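Local coordinates for putative two-component sensor histidine kinase protein (Sinorhizobium meliloti, PDB 3HCY) that is the GAF domain of a probable sensor histidine kinase, which as a whole protein probably transfers phosphate from ATP to a histidine in response to a signal, at residues 71-76 against 80-85; 21-26 against 88-93. All coordinates share one frame; numbering follows the deposited sequence.

Contact 1 of 2, residues 71-76 against 80-85; sequences NVDDAE and ELKESI
Lys-82 sends CG anti to its backbone N (chi1 -177°) and stays fully extended beyond it, so that NZ is carried straight out from the helix to the backbone of Asp-73. There NZ donates a hydrogen bond of 3.1 Å to Asp-73 O, approaching well off the line of the carbonyl and tilted 22° from its plane. The Asp-73 side chain crosses the lysine at about a right angle; its OD1 stands 3.5 Å from Lys-82 CE and makes a long salt bridge of 3.8 Å with NZ. The contact joins two neighbouring pieces of the GAF domain, the loop that leaves strand 67-69 and the helix 79-88 that follows it. An Asx turn opens that loop, Asn-71 OD1 accepting from Asp-73 N at 3.0 Å; a backbone bond from Ala-75 N to Val-72 O folds it further. Inward of the polar pair lies the apolar part. Val-72 CG1 and CG2 both lie 3.8 Å from Ile-85 CG2, while CG1 also crosses the aliphatic stem of Lys-82 at CG. Tyr-47 of helix 45-50 and Phe-77 pack on Ile-85 as well.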
# COMPACT_ATOMS: atom_id res chain seq x y z
N ASN A 71 15.40 -6.13 -20.33
CA ASN A 71 16.83 -6.04 -20.54
C ASN A 71 17.11 -4.68 -21.07
O ASN A 71 16.51 -4.29 -22.07
CB ASN A 71 17.28 -7.03 -21.57
CG ASN A 71 18.73 -7.31 -21.48
OD1 ASN A 71 19.57 -6.40 -21.45
ND2 ASN A 71 19.07 -8.60 -21.45
N VAL A 72 18.02 -3.98 -20.40
CA VAL A 72 18.33 -2.62 -20.78
C VAL A 72 18.88 -2.62 -22.17
O VAL A 72 18.57 -1.71 -22.97
CB VAL A 72 19.44 -1.94 -19.97
CG1 VAL A 72 19.26 -0.44 -20.04
CG2 VAL A 72 19.46 -2.39 -18.58
N ASP A 73 19.72 -3.62 -22.46
CA ASP A 73 20.41 -3.66 -23.72
C ASP A 73 19.46 -3.72 -24.85
O ASP A 73 19.77 -3.29 -25.93
CB ASP A 73 21.33 -4.86 -23.79
CG ASP A 73 22.49 -4.75 -22.81
OD1 ASP A 73 23.04 -3.62 -22.70
OD2 ASP A 73 22.85 -5.78 -22.16
N ASP A 74 18.28 -4.23 -24.59
CA ASP A 74 17.29 -4.31 -25.62
C ASP A 74 16.26 -3.15 -25.57
O ASP A 74 15.33 -3.16 -26.34
CB ASP A 74 16.67 -5.71 -25.57
CG ASP A 74 17.74 -6.85 -25.79
OD1 ASP A 74 18.68 -6.72 -26.62
OD2 ASP A 74 17.64 -7.90 -25.11
N ALA A 75 16.45 -2.12 -24.74
CA ALA A 75 15.51 -1.00 -24.65
C ALA A 75 15.76 0.15 -25.66
O ALA A 75 16.79 0.20 -26.33
CB ALA A 75 15.49 -0.44 -23.23
N GLU A 76 14.80 1.08 -25.69
CA GLU A 76 14.76 2.27 -26.58
C GLU A 76 15.42 3.53 -25.98
O GLU A 76 14.80 4.61 -25.98
CB GLU A 76 13.29 2.67 -26.82
CG GLU A 76 12.46 1.70 -27.61
CD GLU A 76 10.98 2.13 -27.74
OE1 GLU A 76 10.57 3.12 -27.04
OE2 GLU A 76 10.25 1.48 -28.54
N GLU A 80 23.28 8.18 -23.78
CA GLU A 80 23.57 8.74 -22.50
C GLU A 80 22.83 8.05 -21.35
O GLU A 80 23.41 7.80 -20.28
CB GLU A 80 23.20 10.21 -22.52
CG GLU A 80 24.05 11.12 -23.44
CD GLU A 80 23.53 12.58 -23.43
OE1 GLU A 80 22.42 12.82 -22.88
OE2 GLU A 80 24.24 13.49 -23.96
N LEU A 81 21.54 7.78 -21.56
CA LEU A 81 20.63 7.36 -20.49
C LEU A 81 20.72 5.85 -20.27
O LEU A 81 20.59 5.38 -19.13
CB LEU A 81 19.20 7.76 -20.85
CG LEU A 81 17.97 7.39 -19.97
CD1 LEU A 81 18.11 8.07 -18.60
CD2 LEU A 81 16.63 7.70 -20.59
N LYS A 82 20.92 5.10 -21.35
CA LYS A 82 21.36 3.73 -21.24
C LYS A 82 22.73 3.61 -20.57
O LYS A 82 22.93 2.75 -19.77
CB LYS A 82 21.36 3.08 -22.61
CG LYS A 82 21.75 1.58 -22.61
CD LYS A 82 21.70 0.93 -24.02
CE LYS A 82 22.11 -0.57 -24.05
NZ LYS A 82 22.05 -1.18 -25.44
N GLU A 83 23.65 4.50 -20.85
CA GLU A 83 24.94 4.42 -20.16
C GLU A 83 24.76 4.68 -18.69
O GLU A 83 25.46 4.09 -17.85
CB GLU A 83 25.95 5.41 -20.76
CG GLU A 83 27.38 5.40 -20.09
CD GLU A 83 27.99 3.98 -19.84
OE1 GLU A 83 28.01 3.15 -20.79
OE2 GLU A 83 28.47 3.69 -18.70
N SER A 84 23.83 5.56 -18.36
CA SER A 84 23.60 5.90 -16.97
C SER A 84 23.06 4.72 -16.19
O SER A 84 23.49 4.47 -15.07
CB SER A 84 22.66 7.09 -16.84
OG SER A 84 23.40 8.25 -16.55
N ILE A 85 22.14 3.98 -16.81
CA ILE A 85 21.55 2.83 -16.12
C ILE A 85 22.62 1.74 -15.93
O ILE A 85 22.93 1.36 -14.82
CB ILE A 85 20.40 2.24 -16.92
CG1 ILE A 85 19.15 3.12 -16.76
CG2 ILE A 85 20.19 0.74 -16.50
CD1 ILE A 85 18.30 3.16 -18.03

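Contact 2 of 2, residues 21-26 against 88-93; sequences CDRASI and EGIAAL
Arg-23 reaches from the start of strand 23-29 to the turn 88-91, where helix 79-88 ends in a Schellman motif at Gly-89 and the chain heads into strand 92-99 of the antiparallel GAF sheet. In the sheet, strand 104-112 runs between these two strands, and the arginine side chain, extended from CG to NE, reaches past the end of that strand to the turn. Two classic beta bulges flank it: Asp-22 and Arg-23 face Tyr-111, and Ala-91 and Ala-92 face Tyr-112.

The charged interactions come first. Arg-23 NH1 forms a salt bridge of 2.9 Å with Glu-88 OE2, the guanidinium and carboxylate planes turned 67° apart; one nitrogen meets one oxygen. Glu-88 is bent at chi2 (62°), which brings its carboxylate to NH1; its OE1 is held by Ser-44. Arg-23 NE pairs with Asp-113, and NH1 also donates to Gly-42 O, so the cation is shared between two acids and probably neutralised by them.

A hydrogen bond to the backbone adds to this: NH2 donates to Glu-88 O at 2.9 Å, a weak bond bent to 123° at the hydrogen. It reaches a carbonyl at the helix C-terminus, where the helix dipole would probably favour a cation.

Van der Waals packing on the guanidinium completes the contact. Ile-90 CG1 sits over one guanidinium face, offset toward its rim, 3.6 Å from Arg-23 NE.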
# COMPACT_ATOMS: atom_id res chain seq x y z
N CYS A 21 12.93 -7.41 -5.61
CA CYS A 21 13.75 -6.82 -6.64
C CYS A 21 15.00 -6.33 -5.93
O CYS A 21 15.13 -6.52 -4.72
CB CYS A 21 12.98 -5.66 -7.30
SG CYS A 21 12.21 -4.46 -6.09
N ASP A 22 15.89 -5.69 -6.66
CA ASP A 22 17.23 -5.44 -6.18
C ASP A 22 17.46 -4.08 -5.53
O ASP A 22 18.36 -3.92 -4.68
CB ASP A 22 18.17 -5.62 -7.37
CG ASP A 22 18.29 -7.05 -7.75
OD1 ASP A 22 17.90 -7.94 -6.97
OD2 ASP A 22 18.79 -7.27 -8.88
N ARG A 23 16.68 -3.11 -6.02
CA ARG A 23 16.73 -1.72 -5.62
C ARG A 23 15.37 -1.18 -6.01
O ARG A 23 14.69 -1.79 -6.85
CB ARG A 23 17.81 -0.92 -6.37
CG ARG A 23 19.02 -1.67 -6.92
CD ARG A 23 19.79 -0.80 -7.87
NE ARG A 23 20.91 -1.46 -8.53
CZ ARG A 23 22.17 -0.99 -8.57
NH1 ARG A 23 22.48 0.17 -7.98
NH2 ARG A 23 23.13 -1.67 -9.21
N ALA A 24 14.99 -0.06 -5.41
CA ALA A 24 13.73 0.60 -5.67
C ALA A 24 13.80 2.16 -5.39
O ALA A 24 14.71 2.67 -4.69
CB ALA A 24 12.64 -0.06 -4.86
N SER A 25 12.86 2.92 -5.97
CA SER A 25 12.83 4.37 -5.74
C SER A 25 11.44 4.97 -5.89
O SER A 25 10.56 4.34 -6.51
CB SER A 25 13.72 5.03 -6.76
OG SER A 25 13.29 4.68 -8.08
N ILE A 26 11.25 6.18 -5.36
CA ILE A 26 10.01 6.95 -5.61
C ILE A 26 10.40 8.31 -6.17
O ILE A 26 11.33 8.94 -5.64
CB ILE A 26 9.12 7.15 -4.32
CG1 ILE A 26 8.83 5.77 -3.66
CG2 ILE A 26 7.84 7.93 -4.67
CD1 ILE A 26 8.54 5.72 -2.13
N GLU A 88 25.31 2.31 -13.52
CA GLU A 88 24.80 2.15 -12.16
C GLU A 88 24.76 0.69 -11.77
O GLU A 88 24.71 0.36 -10.59
CB GLU A 88 23.39 2.76 -12.02
CG GLU A 88 22.70 2.66 -10.63
CD GLU A 88 23.43 3.37 -9.51
OE1 GLU A 88 24.16 4.30 -9.83
OE2 GLU A 88 23.28 2.98 -8.32
N GLY A 89 24.79 -0.19 -12.75
CA GLY A 89 24.76 -1.62 -12.48
C GLY A 89 23.40 -2.26 -12.64
O GLY A 89 23.25 -3.40 -12.22
N ILE A 90 22.43 -1.56 -13.26
CA ILE A 90 21.03 -2.02 -13.42
C ILE A 90 20.78 -2.64 -14.82
O ILE A 90 21.26 -2.08 -15.83
CB ILE A 90 20.05 -0.83 -13.27
CG1 ILE A 90 20.05 -0.32 -11.84
CG2 ILE A 90 18.61 -1.14 -13.82
CD1 ILE A 90 19.83 1.21 -11.75
N ALA A 91 20.04 -3.75 -14.89
CA ALA A 91 19.74 -4.50 -16.12
C ALA A 91 18.23 -4.44 -16.50
O ALA A 91 17.84 -4.67 -17.65
CB ALA A 91 20.18 -5.98 -15.93
N ALA A 92 17.37 -4.21 -15.52
CA ALA A 92 15.96 -4.31 -15.77
C ALA A 92 15.25 -3.31 -14.86
O ALA A 92 15.73 -3.01 -13.77
CB ALA A 92 15.49 -5.72 -15.52
N LEU A 93 14.14 -2.76 -15.35
CA LEU A 93 13.40 -1.80 -14.56
C LEU A 93 11.88 -1.79 -14.84
O LEU A 93 11.39 -2.12 -15.94
CB LEU A 93 13.96 -0.38 -14.72
CG LEU A 93 15.29 0.00 -15.40
CD1 LEU A 93 15.33 -0.40 -16.89
CD2 LEU A 93 15.50 1.52 -15.25

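How the contacts relate
Helix 79-88 and the turn that follows it tie the two contacts together: 80-85 belongs to contact 1, and 88-93 carries the chain from the helix end into strand 92-99. Contact 1 is local, its segments four residues apart, its centre about 17 Å from that of the chain; contact 2 closes a loop of 61 intervening residues and lies nearer the chain's centre, centre to centre about 10 Å. Both are partly buried. In contact 1 a buried apolar pair lies beside a lysine and an exposed acid, whereas contact 2 is built round one arginine with several polar partners. They meet where Val-72 packs on the backbone of Ile-90 and Ala-91, and Ile-85 on that of Ile-90.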